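Local structure of ribulose bisphosphate carboxylase small chain (Galdieria sulphuraria, 4F0H) at residues B[65-68]-B[69-72]; B[126-129]-B[130-133]. The protein forms the small subunit of RuBisCO, the enzyme that fixes carbon dioxide onto ribulose 1,5-bisphosphate, and probably helps to hold its catalytic large subunits together. All coordinates share one frame; numbering follows the deposited sequence.

Contact 1: B[65-68]-B[69-72]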
# COMPACT_ATOMS: atom_id res chain seq x y z
N LEU B 65 7.24 -60.34 -4.24
CA LEU B 65 8.64 -60.63 -3.98
C LEU B 65 9.42 -60.89 -5.25
O LEU B 65 10.60 -60.58 -5.33
CB LEU B 65 8.80 -61.80 -3.02
CG LEU B 65 8.46 -61.48 -1.57
CD1 LEU B 65 8.26 -62.77 -0.78
CD2 LEU B 65 9.58 -60.71 -0.97
N PHE B 66 8.75 -61.40 -6.26
CA PHE B 66 9.45 -61.70 -7.47
C PHE B 66 9.86 -60.44 -8.17
O PHE B 66 11.00 -60.34 -8.66
CB PHE B 66 8.61 -62.53 -8.42
CG PHE B 66 9.27 -62.73 -9.75
CD1 PHE B 66 10.27 -63.66 -9.89
CD2 PHE B 66 8.88 -61.97 -10.86
CE1 PHE B 66 10.90 -63.84 -11.10
CE2 PHE B 66 9.50 -62.14 -12.11
CZ PHE B 66 10.53 -63.08 -12.23
N GLU B 67 8.92 -59.50 -8.29
CA GLU B 67 9.25 -58.19 -8.82
C GLU B 67 10.27 -57.44 -8.01
O GLU B 67 11.08 -56.74 -8.57
CB GLU B 67 8.03 -57.33 -8.91
CG GLU B 67 7.02 -57.84 -9.81
CD GLU B 67 7.48 -57.96 -11.26
OE1 GLU B 67 8.46 -57.28 -11.73
OE2 GLU B 67 6.84 -58.77 -11.95
N ILE B 68 10.21 -57.54 -6.69
CA ILE B 68 11.21 -56.86 -5.85
C ILE B 68 12.62 -57.36 -6.22
O ILE B 68 13.59 -56.60 -6.36
CB ILE B 68 10.97 -57.15 -4.35
CG1 ILE B 68 9.64 -56.54 -3.88
CG2 ILE B 68 12.16 -56.65 -3.50
CD1 ILE B 68 9.44 -56.72 -2.37
N ASN B 69 12.71 -58.66 -6.41
CA ASN B 69 13.98 -59.28 -6.73
C ASN B 69 14.43 -59.04 -8.15
O ASN B 69 15.62 -58.80 -8.40
CB ASN B 69 13.94 -60.76 -6.29
CG ASN B 69 14.26 -60.89 -4.80
OD1 ASN B 69 15.22 -60.32 -4.37
ND2 ASN B 69 13.39 -61.51 -4.02
N ALA B 70 13.46 -59.04 -9.06
CA ALA B 70 13.72 -58.58 -10.41
C ALA B 70 14.23 -57.10 -10.39
O ALA B 70 15.22 -56.74 -11.07
CB ALA B 70 12.43 -58.72 -11.25
N CYS B 71 13.59 -56.24 -9.57
CA CYS B 71 14.08 -54.84 -9.52
C CYS B 71 15.53 -54.76 -8.96
O CYS B 71 16.39 -54.07 -9.53
CB CYS B 71 13.15 -53.94 -8.75
SG CYS B 71 13.59 -52.20 -8.93
N ARG B 72 15.78 -55.47 -7.86
CA ARG B 72 17.13 -55.52 -7.27
C ARG B 72 18.18 -55.95 -8.27
O ARG B 72 19.29 -55.40 -8.28
CB ARG B 72 17.16 -56.49 -6.11
CG ARG B 72 16.57 -55.90 -4.85
CD ARG B 72 16.08 -57.02 -4.00
NE ARG B 72 16.06 -56.70 -2.59
CZ ARG B 72 15.59 -57.52 -1.64
NH1 ARG B 72 15.16 -58.74 -1.96
NH2 ARG B 72 15.58 -57.15 -0.36
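Ile68 and Arg72, one helical turn apart, run side by side and point the same way. With CG1 beside the backbone N (chi1 -66°), CG2 of Ile68 stands anti to that N and comes over one face of the Arg72 guanidinium, displaced toward its rim, with CG2 and Arg72 NH1 4.0 Å apart. The backbone beneath joins the same pair, Arg72 N giving a bond of 2.9 Å to Ile68 O. At the edge of the guanidinium Asn69 OD1 accepts from Arg72 NH1 at 2.9 Å, and it also accepts from Lys73 NZ; OD1 lies close to the guanidinium plane, whereas NH1 sits above the amide carbonyl plane. Asn69 also meets Leu65 O, through its backbone N at 3.1 Å and, weakly, through ND2. The guanidinium has partners beyond the helix: NH1 forms a salt bridge with Asp16, and NH2 bonds to Val100 O. With an alanine here instead of Arg72, Asp16 would probably lose this salt-bridge partner, Val100 O and Asn69 OD1 a donor each, and Ile68 CG2 the flat group beside it. Ile68 and Cys71 touch Ile35 of strand 32-38, so this is an amphipathic alpha-helix laid against the antiparallel sheet of the small-subunit alpha/beta fold.

Contact 2: B[126-129]-B[130-133]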
# COMPACT_ATOMS: atom_id res chain seq x y z
N GLN B 126 22.15 -31.05 -1.77
CA GLN B 126 22.38 -31.72 -3.04
C GLN B 126 23.11 -33.04 -2.79
O GLN B 126 24.14 -33.07 -2.14
CB GLN B 126 23.30 -30.88 -3.93
CG GLN B 126 23.52 -31.52 -5.34
CD GLN B 126 22.49 -31.01 -6.36
OE1 GLN B 126 22.20 -29.83 -6.32
NE2 GLN B 126 21.91 -31.90 -7.25
N ALA B 127 22.56 -34.16 -3.24
CA ALA B 127 23.23 -35.40 -2.96
C ALA B 127 24.53 -35.46 -3.76
O ALA B 127 24.55 -35.15 -4.96
CB ALA B 127 22.31 -36.61 -3.30
N TYR B 128 25.62 -35.92 -3.14
CA TYR B 128 26.87 -35.97 -3.87
C TYR B 128 26.78 -36.80 -5.13
O TYR B 128 27.34 -36.45 -6.15
CB TYR B 128 27.98 -36.53 -2.96
CG TYR B 128 28.39 -35.46 -2.01
CD1 TYR B 128 28.13 -35.56 -0.63
CD2 TYR B 128 28.99 -34.31 -2.49
CE1 TYR B 128 28.49 -34.56 0.22
CE2 TYR B 128 29.38 -33.29 -1.60
CZ TYR B 128 29.11 -33.40 -0.28
OH TYR B 128 29.50 -32.38 0.59
N GLU B 129 26.06 -37.91 -5.09
CA GLU B 129 26.07 -38.71 -6.33
C GLU B 129 25.42 -37.94 -7.49
O GLU B 129 25.61 -38.28 -8.63
CB GLU B 129 25.45 -40.07 -6.12
CG GLU B 129 26.40 -40.90 -5.25
CD GLU B 129 27.71 -41.21 -6.00
OE1 GLU B 129 27.65 -41.80 -7.13
OE2 GLU B 129 28.77 -40.85 -5.47
N THR B 130 24.64 -36.90 -7.20
CA THR B 130 23.95 -36.26 -8.33
C THR B 130 24.86 -35.22 -8.97
O THR B 130 24.46 -34.58 -9.92
CB THR B 130 22.64 -35.55 -7.91
OG1 THR B 130 22.95 -34.56 -6.93
CG2 THR B 130 21.66 -36.53 -7.34
N TYR B 131 26.07 -35.01 -8.42
CA TYR B 131 27.00 -34.30 -9.23
C TYR B 131 27.49 -35.17 -10.39
O TYR B 131 28.23 -34.67 -11.25
CB TYR B 131 28.20 -33.79 -8.44
CG TYR B 131 27.86 -32.69 -7.46
CD1 TYR B 131 27.59 -31.41 -7.90
CD2 TYR B 131 27.85 -32.94 -6.10
CE1 TYR B 131 27.35 -30.39 -7.02
CE2 TYR B 131 27.59 -31.93 -5.21
CZ TYR B 131 27.33 -30.67 -5.67
OH TYR B 131 27.09 -29.68 -4.79
N LYS B 132 27.06 -36.44 -10.46
CA LYS B 132 27.43 -37.35 -11.60
C LYS B 132 26.21 -37.64 -12.44
O LYS B 132 25.13 -37.58 -11.90
CB LYS B 132 27.90 -38.68 -11.08
CG LYS B 132 29.06 -38.58 -10.10
CD LYS B 132 29.43 -39.99 -9.73
CE LYS B 132 30.50 -40.07 -8.65
NZ LYS B 132 30.13 -41.34 -7.97
N PRO B 133 26.37 -37.95 -13.76
CA PRO B 133 25.20 -38.40 -14.55
C PRO B 133 24.57 -39.69 -13.96
O PRO B 133 25.27 -40.51 -13.35
CB PRO B 133 25.82 -38.70 -15.92
CG PRO B 133 27.01 -37.70 -15.95
CD PRO B 133 27.57 -37.85 -14.59
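Thr130 meets Ala127 and Gln126 where strand 121-127, the second arm of a beta-hairpin with strand 109-115, gives way to a 3-10 turn. Ala127 O takes two donors from Thr130: the backbone N, lying above the carbonyl plane, and OG1, in that plane on a lone pair, at 2.6 Å. The hydroxyl holds this post because OG1 lies between its backbone N and carbonyl carbon (chi1 59°). While donating to Ala127 O, OG1 also accepts a hydrogen bond from Gln126 NE2 at 2.9 Å; the bond is nearly straight, 167° at the hydrogen, and OG1 lies in the amide plane. NE2 makes a further, weak hydrogen bond to Leu111 O of a neighbouring subunit. Two further i to i+3 backbone bonds continue the turn, Tyr131 N to Tyr128 O and Lys132 N to Glu129 O.

The hydroxyls of the two tyrosines look elsewhere. Tyr131 OH bonds to Asn110 of the opposing hairpin strand, while one face of its ring receives Gln126 CG in a CH-pi contact, 4.3 Å from CG to the centroid. Tyr128 OH bonds to Thr130 O of a neighbouring subunit, and Thr130 O here meets Tyr128 OH of another, so the same bond recurs at both interfaces and ties the turn into the assembly. Glu129 and Lys132 lie alongside each other as a salt bridge. Bent at its second torsion (chi2 -67°), Glu129 brings its carboxylate to the extended lysine; OE1, which also accepts from Tyr138 N, presents its syn lone pair to Lys132 NZ at 2.7 Å, and OE2 adds a weak bond.

Overall arrangement
Contact 1 comes first along the chain, within helix 61-74, which packs against the four-stranded antiparallel sheet. Contact 2 follows strands 79-86 and 93-101 and lies where strand 121-127, the second strand of the hairpin with 109-115, ends. Their centres are 26 Å apart and their nearest atoms about 16 Å, so they do not touch and share neither a helix nor a sheet. No other protein chain of the 16-chain assembly touches contact 1, which therefore serves the packing within its own subunit, whereas contact 2 is within reach of two further copies and joins the hairpin base to them.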